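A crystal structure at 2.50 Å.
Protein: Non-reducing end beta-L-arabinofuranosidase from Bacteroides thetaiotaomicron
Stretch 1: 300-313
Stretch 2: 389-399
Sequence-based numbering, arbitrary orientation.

Stretch 1 (300-313) ANYLYAGVADVYAE
Stretch 2 (389-399) MLFNWRMLEVT

Residues 300-313 and 389-399 of this arabinofuranosidase are both helical, with mostly i to i+4 backbone hydrogen bonds. Glu313 N (phi/psi -94/-40) bonds to Val310 O (3.0 Å), and Thr399 N (-122/-26) to Leu396 O (3.2 Å) and weakly to Met395 O (3.1 Å); elsewhere phi/psi stay near -60/-40. The helices run in nearly the same direction, their axes crossing at 18° with a closest approach of 8.1 Å, and together they bury 535 Å². The register pairs Ala305 with Phe391 (CA to CA 4.0 Å), Ala308 with Arg394 (CA to CA 6.0 Å) and Ala312 with Val398 (CA to CA 6.0 Å).

So tight a pairing at Ala305 and Phe391 is compatible with a side chain that ends at CB: Ala305 points sideways, and its CB lies 4.3 Å from Phe391 CB. Phe391 (chi1 177°, t; chi2 37°) also points sideways and sets its ring against the backbone of the first helix, so that Phe391 CD1 comes within 3.6 Å of Tyr304 C and 3.8 Å of Ala305 N. Tyr304 CB fits over the face of this ring, 3.6 Å from the Phe391 ring centroid and only 7° off the normal, a CH-pi contact. With chi1 at -49° (m) and chi2 at -34°, the Tyr304 side chain then leads away from the second helix, but its ring edge still faces the Phe391 ring, with centroids 5.8 Å apart and planes at 56°.

One residue before Phe391, Leu390 (m, t) points toward the first helix. Tyr302 starts away from the contact, but its m rotamer (chi1 -81°) brings the ring back, and Tyr302 CE1 meets Leu390 CD1 at 3.8 Å.

Ala308 is the central small bump. Its CB points toward the second helix and rests against Arg394 CB at 3.6 Å, with Met395 SD (Met395 is m, m, m) 4.2 Å from the same Ala308 CB. Arg394 (chi1 -89°, m; chi2 68°, p; chi3 173°, t; chi4 163°) passes Ala305, its CG 3.9 Å from Ala305 O, and reaches Asp309. There Arg394 NE donates to Asp309 OD2 at 3.1 Å, with an N-H...acceptor angle of 173°, within a salt bridge. The carboxylate oxygen lies near the guanidinium plane, at its edge; Asp309 has chi1 -92°, between wells, and chi2 -23°.

Val398 (chi1 161°, t) fills the last hollow. Its CG2 sits 3.9 Å from Ala308 O and 4.0 Å from Ala312 CB, while Val398 CG1 abuts the edge of the Tyr311 ring, 3.3 Å from Tyr311 CE2. Tyr311 points toward the second helix with chi1 175° (t) and chi2 80°.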

# COMPACT_ATOMS: atom_id res chain seq x y z
N ALA A 300 -6.40 5.63 -11.52
CA ALA A 300 -6.04 4.39 -12.19
C ALA A 300 -6.08 3.18 -11.26
O ALA A 300 -6.75 2.18 -11.49
CB ALA A 300 -4.64 4.52 -12.76
N ASN A 301 -5.30 3.28 -10.21
CA ASN A 301 -5.08 2.16 -9.36
C ASN A 301 -6.36 1.81 -8.60
O ASN A 301 -6.68 0.64 -8.51
CB ASN A 301 -3.91 2.41 -8.44
CG ASN A 301 -2.57 2.34 -9.14
OD1 ASN A 301 -2.45 1.89 -10.29
ND2 ASN A 301 -1.52 2.75 -8.43
N TYR A 302 -7.09 2.82 -8.09
CA TYR A 302 -8.39 2.56 -7.43
C TYR A 302 -9.41 1.94 -8.38
O TYR A 302 -10.14 1.05 -7.97
CB TYR A 302 -8.95 3.82 -6.73
CG TYR A 302 -8.34 4.08 -5.36
CD1 TYR A 302 -8.85 3.48 -4.23
CD2 TYR A 302 -7.22 4.86 -5.21
CE1 TYR A 302 -8.29 3.68 -2.97
CE2 TYR A 302 -6.65 5.07 -3.97
CZ TYR A 302 -7.19 4.48 -2.84
OH TYR A 302 -6.62 4.69 -1.60
N LEU A 303 -9.42 2.37 -9.65
CA LEU A 303 -10.21 1.70 -10.71
C LEU A 303 -9.84 0.25 -10.79
O LEU A 303 -10.71 -0.59 -10.70
CB LEU A 303 -10.00 2.31 -12.10
CG LEU A 303 -10.50 1.54 -13.35
CD1 LEU A 303 -12.00 1.35 -13.35
CD2 LEU A 303 -10.13 2.26 -14.63
N TYR A 304 -8.54 -0.03 -10.95
CA TYR A 304 -8.10 -1.41 -11.16
C TYR A 304 -8.51 -2.32 -9.98
O TYR A 304 -8.98 -3.45 -10.18
CB TYR A 304 -6.58 -1.52 -11.49
CG TYR A 304 -6.10 -0.59 -12.57
CD1 TYR A 304 -6.92 -0.27 -13.63
CD2 TYR A 304 -4.83 -0.02 -12.51
CE1 TYR A 304 -6.50 0.60 -14.61
CE2 TYR A 304 -4.39 0.84 -13.51
CZ TYR A 304 -5.24 1.14 -14.56
OH TYR A 304 -4.88 1.99 -15.57
N ALA A 305 -8.35 -1.79 -8.78
CA ALA A 305 -8.79 -2.43 -7.56
C ALA A 305 -10.27 -2.77 -7.60
O ALA A 305 -10.66 -3.92 -7.34
CB ALA A 305 -8.52 -1.51 -6.39
N GLY A 306 -11.07 -1.75 -7.89
CA GLY A 306 -12.53 -1.86 -7.95
C GLY A 306 -12.97 -2.90 -8.95
O GLY A 306 -13.88 -3.67 -8.67
N VAL A 307 -12.31 -2.94 -10.10
CA VAL A 307 -12.62 -3.94 -11.12
C VAL A 307 -12.33 -5.38 -10.66
O VAL A 307 -13.09 -6.30 -10.96
CB VAL A 307 -11.90 -3.60 -12.45
CG1 VAL A 307 -11.97 -4.73 -13.47
CG2 VAL A 307 -12.52 -2.34 -13.05
N ALA A 308 -11.24 -5.56 -9.91
CA ALA A 308 -10.89 -6.84 -9.35
C ALA A 308 -11.95 -7.29 -8.38
O ALA A 308 -12.32 -8.45 -8.35
CB ALA A 308 -9.56 -6.78 -8.66
N ASP A 309 -12.44 -6.33 -7.60
CA ASP A 309 -13.59 -6.57 -6.73
C ASP A 309 -14.86 -7.00 -7.48
O ASP A 309 -15.56 -7.92 -7.05
CB ASP A 309 -13.84 -5.34 -5.83
CG ASP A 309 -13.12 -5.44 -4.51
OD1 ASP A 309 -12.81 -6.58 -4.09
OD2 ASP A 309 -12.89 -4.39 -3.87
N VAL A 310 -15.16 -6.38 -8.62
CA VAL A 310 -16.28 -6.84 -9.45
C VAL A 310 -15.98 -8.22 -10.00
O VAL A 310 -16.86 -9.09 -9.94
CB VAL A 310 -16.65 -5.87 -10.58
CG1 VAL A 310 -17.65 -6.50 -11.57
CG2 VAL A 310 -17.21 -4.58 -9.96
N TYR A 311 -14.75 -8.44 -10.46
CA TYR A 311 -14.37 -9.77 -10.96
C TYR A 311 -14.58 -10.85 -9.90
O TYR A 311 -15.07 -11.93 -10.22
CB TYR A 311 -12.93 -9.81 -11.50
CG TYR A 311 -12.59 -11.22 -11.86
CD1 TYR A 311 -13.01 -11.77 -13.07
CD2 TYR A 311 -11.94 -12.05 -10.94
CE1 TYR A 311 -12.75 -13.11 -13.38
CE2 TYR A 311 -11.67 -13.37 -11.24
CZ TYR A 311 -12.06 -13.89 -12.44
OH TYR A 311 -11.77 -15.20 -12.66
N ALA A 312 -14.23 -10.55 -8.65
CA ALA A 312 -14.42 -11.51 -7.55
C ALA A 312 -15.84 -12.06 -7.47
O ALA A 312 -16.04 -13.20 -7.06
CB ALA A 312 -14.07 -10.86 -6.22
N GLU A 313 -16.81 -11.22 -7.85
CA GLU A 313 -18.22 -11.53 -7.79
C GLU A 313 -18.76 -12.08 -9.09
O GLU A 313 -19.56 -12.99 -9.05
CB GLU A 313 -19.05 -10.28 -7.36
CG GLU A 313 -18.51 -9.53 -6.14
CD GLU A 313 -18.33 -10.42 -4.90
OE1 GLU A 313 -19.10 -11.42 -4.73
OE2 GLU A 313 -17.42 -10.10 -4.07
N MET A 389 -1.28 -0.96 -3.72
CA MET A 389 -1.30 -1.94 -2.64
C MET A 389 -2.65 -2.69 -2.57
O MET A 389 -2.69 -3.90 -2.53
CB MET A 389 -1.04 -1.23 -1.32
CG MET A 389 -1.05 -2.16 -0.13
SD MET A 389 -0.93 -1.30 1.44
CE MET A 389 -1.56 -2.58 2.50
N LEU A 390 -3.74 -1.92 -2.55
CA LEU A 390 -5.10 -2.45 -2.53
C LEU A 390 -5.48 -3.17 -3.84
O LEU A 390 -6.20 -4.15 -3.80
CB LEU A 390 -6.08 -1.33 -2.26
CG LEU A 390 -6.05 -0.52 -0.96
CD1 LEU A 390 -6.96 0.70 -1.09
CD2 LEU A 390 -6.46 -1.33 0.25
N PHE A 391 -5.00 -2.70 -4.99
CA PHE A 391 -5.13 -3.48 -6.25
C PHE A 391 -4.49 -4.85 -6.04
O PHE A 391 -5.13 -5.89 -6.25
CB PHE A 391 -4.50 -2.72 -7.43
CG PHE A 391 -4.50 -3.47 -8.77
CD1 PHE A 391 -5.56 -4.30 -9.16
CD2 PHE A 391 -3.45 -3.29 -9.67
CE1 PHE A 391 -5.55 -4.96 -10.40
CE2 PHE A 391 -3.44 -3.95 -10.91
CZ PHE A 391 -4.49 -4.80 -11.26
N ASN A 392 -3.26 -4.87 -5.55
CA ASN A 392 -2.55 -6.13 -5.46
C ASN A 392 -3.17 -7.09 -4.43
O ASN A 392 -3.07 -8.31 -4.55
CB ASN A 392 -1.07 -5.91 -5.17
CG ASN A 392 -0.29 -5.64 -6.41
OD1 ASN A 392 0.28 -6.54 -7.01
ND2 ASN A 392 -0.29 -4.39 -6.83
N TRP A 393 -3.78 -6.51 -3.41
CA TRP A 393 -4.41 -7.30 -2.40
C TRP A 393 -5.63 -8.02 -2.98
O TRP A 393 -5.80 -9.18 -2.71
CB TRP A 393 -4.78 -6.46 -1.19
CG TRP A 393 -5.37 -7.30 -0.12
CD1 TRP A 393 -6.70 -7.46 0.16
CD2 TRP A 393 -4.67 -8.15 0.78
NE1 TRP A 393 -6.86 -8.33 1.21
CE2 TRP A 393 -5.62 -8.77 1.61
CE3 TRP A 393 -3.31 -8.44 0.99
CZ2 TRP A 393 -5.28 -9.65 2.61
CZ3 TRP A 393 -2.96 -9.33 2.00
CH2 TRP A 393 -3.95 -9.92 2.79
N ARG A 394 -6.44 -7.34 -3.78
CA ARG A 394 -7.58 -7.96 -4.45
C ARG A 394 -7.12 -9.04 -5.42
O ARG A 394 -7.68 -10.15 -5.46
CB ARG A 394 -8.41 -6.94 -5.20
CG ARG A 394 -9.52 -6.28 -4.39
CD ARG A 394 -8.98 -5.41 -3.31
NE ARG A 394 -10.03 -4.66 -2.65
CZ ARG A 394 -9.89 -4.07 -1.47
NH1 ARG A 394 -8.73 -4.09 -0.80
NH2 ARG A 394 -10.92 -3.42 -0.95
N MET A 395 -6.07 -8.74 -6.18
CA MET A 395 -5.51 -9.73 -7.10
C MET A 395 -5.00 -10.99 -6.36
O MET A 395 -5.20 -12.12 -6.82
CB MET A 395 -4.42 -9.12 -7.97
CG MET A 395 -4.94 -8.01 -8.88
SD MET A 395 -6.03 -8.53 -10.21
CE MET A 395 -4.88 -9.42 -11.24
N LEU A 396 -4.37 -10.80 -5.20
CA LEU A 396 -4.04 -11.93 -4.34
C LEU A 396 -5.29 -12.77 -4.02
O LEU A 396 -5.27 -13.99 -4.25
CB LEU A 396 -3.38 -11.47 -3.04
CG LEU A 396 -2.95 -12.57 -2.05
CD1 LEU A 396 -1.85 -13.46 -2.63
CD2 LEU A 396 -2.49 -11.91 -0.76
N GLU A 397 -6.35 -12.13 -3.51
CA GLU A 397 -7.54 -12.88 -3.03
C GLU A 397 -8.27 -13.63 -4.19
O GLU A 397 -8.71 -14.75 -4.04
CB GLU A 397 -8.49 -11.97 -2.20
CG GLU A 397 -7.82 -11.32 -0.98
CD GLU A 397 -8.70 -11.15 0.27
OE1 GLU A 397 -9.86 -10.63 0.22
OE2 GLU A 397 -8.20 -11.54 1.34
N VAL A 398 -8.34 -13.00 -5.35
CA VAL A 398 -8.90 -13.60 -6.55
C VAL A 398 -8.09 -14.73 -7.21
O VAL A 398 -8.65 -15.51 -7.97
CB VAL A 398 -9.10 -12.48 -7.60
CG1 VAL A 398 -9.23 -13.01 -9.01
CG2 VAL A 398 -10.29 -11.62 -7.23
N THR A 399 -6.77 -14.78 -6.97
CA THR A 399 -5.87 -15.73 -7.67
C THR A 399 -5.06 -16.70 -6.80
O THR A 399 -4.64 -17.75 -7.28
CB THR A 399 -4.83 -15.01 -8.56
OG1 THR A 399 -3.96 -14.20 -7.76
CG2 THR A 399 -5.52 -14.16 -9.57